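PDB 6XCQ: EreC from Klebsiella pneumoniae, which probably inactivates macrolide antibiotics such as erythromycin by hydrolysing the ester of their macrolactone ring. Local coordinates for residues A[101-106]-A[123-128]. The protein carries 1 engineered substitution. Residues are numbered along the deposited sequence; the frame is centred on the assembly and turned at random. Where two conformers were deposited one is given.
Sequences AIQASR and FSDPLT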
ATOM      1  N   ALA A 101       2.068  -9.516   4.941  1.00 15.07           N
ATOM      2  CA  ALA A 101       1.021 -10.313   5.580  1.00 21.00           C
ATOM      3  C   ALA A 101       1.296 -10.517   7.062  1.00 17.02           C
ATOM      4  O   ALA A 101       0.380 -10.470   7.885  1.00 18.59           O
ATOM      5  CB  ALA A 101       0.903 -11.680   4.894  1.00 23.13           C
ATOM      6  N   ILE A 102       2.547 -10.771   7.420  1.00 18.08           N
ATOM      7  CA  ILE A 102       2.859 -10.997   8.825  1.00 18.66           C
ATOM      8  C   ILE A 102       2.806  -9.683   9.602  1.00 19.01           C
ATOM      9  O   ILE A 102       2.305  -9.630  10.731  1.00 16.42           O
ATOM     10  CB  ILE A 102       4.225 -11.682   8.949  1.00 17.76           C
ATOM     11  CG1 ILE A 102       4.146 -13.095   8.334  1.00 18.04           C
ATOM     12  CG2 ILE A 102       4.648 -11.736  10.406  1.00 23.24           C
ATOM     13  CD1 ILE A 102       5.478 -13.809   8.226  1.00 15.51           C
ATOM     14  N   GLN A 103       3.337  -8.605   9.022  1.00 17.06           N
ATOM     15  CA  GLN A 103       3.176  -7.296   9.643  1.00 16.94           C
ATOM     16  C   GLN A 103       1.709  -7.002   9.916  1.00 15.36           C
ATOM     17  O   GLN A 103       1.351  -6.493  10.982  1.00 16.39           O
ATOM     18  CB  GLN A 103       3.773  -6.212   8.740  1.00 23.05           C
ATOM     19  CG  GLN A 103       5.282  -6.127   8.782  1.00 17.89           C
ATOM     20  CD  GLN A 103       5.824  -5.062   7.845  1.00 22.34           C
ATOM     21  OE1 GLN A 103       5.463  -5.008   6.667  1.00 18.84           O
ATOM     22  NE2 GLN A 103       6.693  -4.202   8.368  1.00 20.27           N
ATOM     23  N   ALA A 104       0.838  -7.345   8.972  1.00 14.29           N
ATOM     24  CA  ALA A 104      -0.576  -7.041   9.154  1.00 15.69           C
ATOM     25  C   ALA A 104      -1.220  -7.915  10.224  1.00 15.82           C
ATOM     26  O   ALA A 104      -2.161  -7.473  10.887  1.00 19.23           O
ATOM     27  CB  ALA A 104      -1.329  -7.192   7.827  1.00 13.97           C
ATOM     28  N   SER A 105      -0.774  -9.166  10.389  1.00 17.64           N
ATOM     29  CA  SER A 105      -1.374  -9.999  11.435  1.00 18.57           C
ATOM     30  C   SER A 105      -1.138  -9.391  12.812  1.00 17.59           C
ATOM     31  O   SER A 105      -2.022  -9.429  13.675  1.00 21.07           O
ATOM     32  CB  SER A 105      -0.828 -11.431  11.371  1.00 24.05           C
ATOM     33  OG  SER A 105       0.575 -11.433  11.538  1.00 33.45           O
ATOM     34  N   ARG A 106       0.033  -8.790  13.018  1.00 16.19           N
ATOM     35  CA  ARG A 106       0.312  -8.093  14.269  1.00 16.71           C
ATOM     36  C   ARG A 106      -0.580  -6.870  14.429  1.00 22.62           C
ATOM     37  O   ARG A 106      -1.047  -6.578  15.532  1.00 23.44           O
ATOM     38  CB  ARG A 106       1.783  -7.693  14.323  1.00 20.88           C
ATOM     39  CG  ARG A 106       2.712  -8.890  14.204  1.00 28.73           C
ATOM     40  CD  ARG A 106       4.157  -8.487  14.368  1.00 39.22           C
ATOM     41  NE  ARG A 106       5.034  -9.652  14.307  1.00 48.60           N
ATOM     42  CZ  ARG A 106       5.933  -9.871  13.352  1.00 58.70           C
ATOM     43  NH1 ARG A 106       6.097  -8.994  12.364  1.00 44.18           N
ATOM     44  NH2 ARG A 106       6.678 -10.969  13.394  1.00 54.36           N
ATOM     45  N   PHE A 123       2.823  -3.228  18.413  1.00 19.21           N
ATOM     46  CA  PHE A 123       2.376  -4.136  17.367  1.00 19.30           C
ATOM     47  C   PHE A 123       2.851  -3.715  15.989  1.00 22.65           C
ATOM     48  O   PHE A 123       2.390  -4.281  14.989  1.00 19.07           O
ATOM     49  CB  PHE A 123       0.848  -4.229  17.352  1.00 18.78           C
ATOM     50  CG  PHE A 123       0.256  -4.740  18.627  1.00 27.88           C
ATOM     51  CD1 PHE A 123       0.026  -3.881  19.693  1.00 25.35           C
ATOM     52  CD2 PHE A 123      -0.064  -6.086  18.766  1.00 27.96           C
ATOM     53  CE1 PHE A 123      -0.526  -4.355  20.876  1.00 27.19           C
ATOM     54  CE2 PHE A 123      -0.615  -6.566  19.949  1.00 27.70           C
ATOM     55  CZ  PHE A 123      -0.842  -5.698  21.005  1.00 31.47           C
ATOM     56  N   SER A 124       3.769  -2.756  15.900  0.65 21.09           N
ATOM     57  CA  SER A 124       4.083  -2.159  14.615  0.65 20.44           C
ATOM     58  C   SER A 124       5.556  -1.801  14.555  0.65 28.50           C
ATOM     59  O   SER A 124       6.181  -1.497  15.575  0.65 26.84           O
ATOM     60  CB  SER A 124       3.232  -0.910  14.378  0.65 22.29           C
ATOM     61  OG  SER A 124       3.421   0.015  15.432  0.65 24.04           O
ATOM     62  N   ASP A 125       6.095  -1.822  13.346  1.00 21.20           N
ATOM     63  CA  ASP A 125       7.457  -1.405  13.087  1.00 25.54           C
ATOM     64  C   ASP A 125       7.475   0.076  12.739  1.00 22.54           C
ATOM     65  O   ASP A 125       6.428   0.676  12.485  1.00 20.08           O
ATOM     66  CB  ASP A 125       8.037  -2.284  11.981  1.00 25.21           C
ATOM     67  CG  ASP A 125       7.898  -3.771  12.302  1.00 35.72           C
ATOM     68  OD1 ASP A 125       8.438  -4.195  13.350  1.00 34.08           O
ATOM     69  OD2 ASP A 125       7.228  -4.510  11.533  1.00 30.52           O
ATOM     70  N   PRO A 126       8.656   0.712  12.753  1.00 25.09           N
ATOM     71  CA  PRO A 126       8.698   2.183  12.560  1.00 24.78           C
ATOM     72  C   PRO A 126       8.044   2.705  11.282  1.00 22.74           C
ATOM     73  O   PRO A 126       7.276   3.672  11.346  1.00 17.80           O
ATOM     74  CB  PRO A 126      10.201   2.480  12.590  1.00 22.83           C
ATOM     75  CG  PRO A 126      10.769   1.417  13.494  1.00 23.09           C
ATOM     76  CD  PRO A 126       9.928   0.184  13.291  1.00 22.91           C
ATOM     77  N   LEU A 127       8.339   2.133  10.113  1.00 19.69           N
ATOM     78  CA  LEU A 127       7.747   2.690   8.893  1.00 17.46           C
ATOM     79  C   LEU A 127       6.234   2.495   8.871  1.00 24.05           C
ATOM     80  O   LEU A 127       5.483   3.432   8.551  1.00 19.60           O
ATOM     81  CB  LEU A 127       8.391   2.073   7.647  1.00 20.12           C
ATOM     82  CG  LEU A 127       7.817   2.507   6.297  1.00 22.39           C
ATOM     83  CD1 LEU A 127       8.062   4.019   6.024  1.00 15.34           C
ATOM     84  CD2 LEU A 127       8.407   1.652   5.179  1.00 30.30           C
ATOM     85  N   THR A 128       5.765   1.287   9.220  1.00 15.32           N
ATOM     86  CA  THR A 128       4.329   1.043   9.306  1.00 15.79           C
ATOM     87  C   THR A 128       3.649   2.028  10.252  1.00 13.97           C
ATOM     88  O   THR A 128       2.572   2.559   9.947  1.00 17.67           O
ATOM     89  CB  THR A 128       4.086  -0.387   9.772  1.00 21.30           C
ATOM     90  OG1 THR A 128       4.641  -1.291   8.804  1.00 15.00           O
ATOM     91  CG2 THR A 128       2.593  -0.644   9.951  1.00 12.77           C
TER
HETATM   92  O   HOH W   1       2.865  -4.664  12.085  1.00 21.62           O
HETATM   93  O   HOH W   2       6.007  -6.553  12.638  1.00 49.01           O
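D125 OD2 takes two donors: Q103 NE2 at 3.2 Å, and the oxygen of water 2 at 2.6 Å. The amide's N-H runs almost straight into OD2 (171°), meeting the anti side of the carboxylate somewhat out of its plane, while OD2 lies in the amide plane and the two flat groups are only 29° apart. Q103 reaches this far because its chain is extended beyond CG (chi2 179°). N159 OD1 also accepts from NE2, while Q103 OE1 is held by the backbone N of G100, so both ends of the amide are engaged and its rotation is fixed. T128 OG1 lies 3.6 Å from Q103 NE2 and bonds to N159 instead.

Water 2 is weakly bonded to R106 NH1, which itself forms a salt bridge with D165; R106 NH1 and D125 OD2 stay 4.7 Å apart, bridged by this one water. Water 1 donates to both Q103 O and F123 O, joining the two backbones. F123 CD2 packs 3.4 Å from R106 O.

D125 is the N-cap residue of helix 126-146, though its carboxylate makes no capping bond. Polar and water-mediated bonds thus pack this helix N-terminus against helix 101-112, which follows strand 94-97, within the erythromycin esterase family domain.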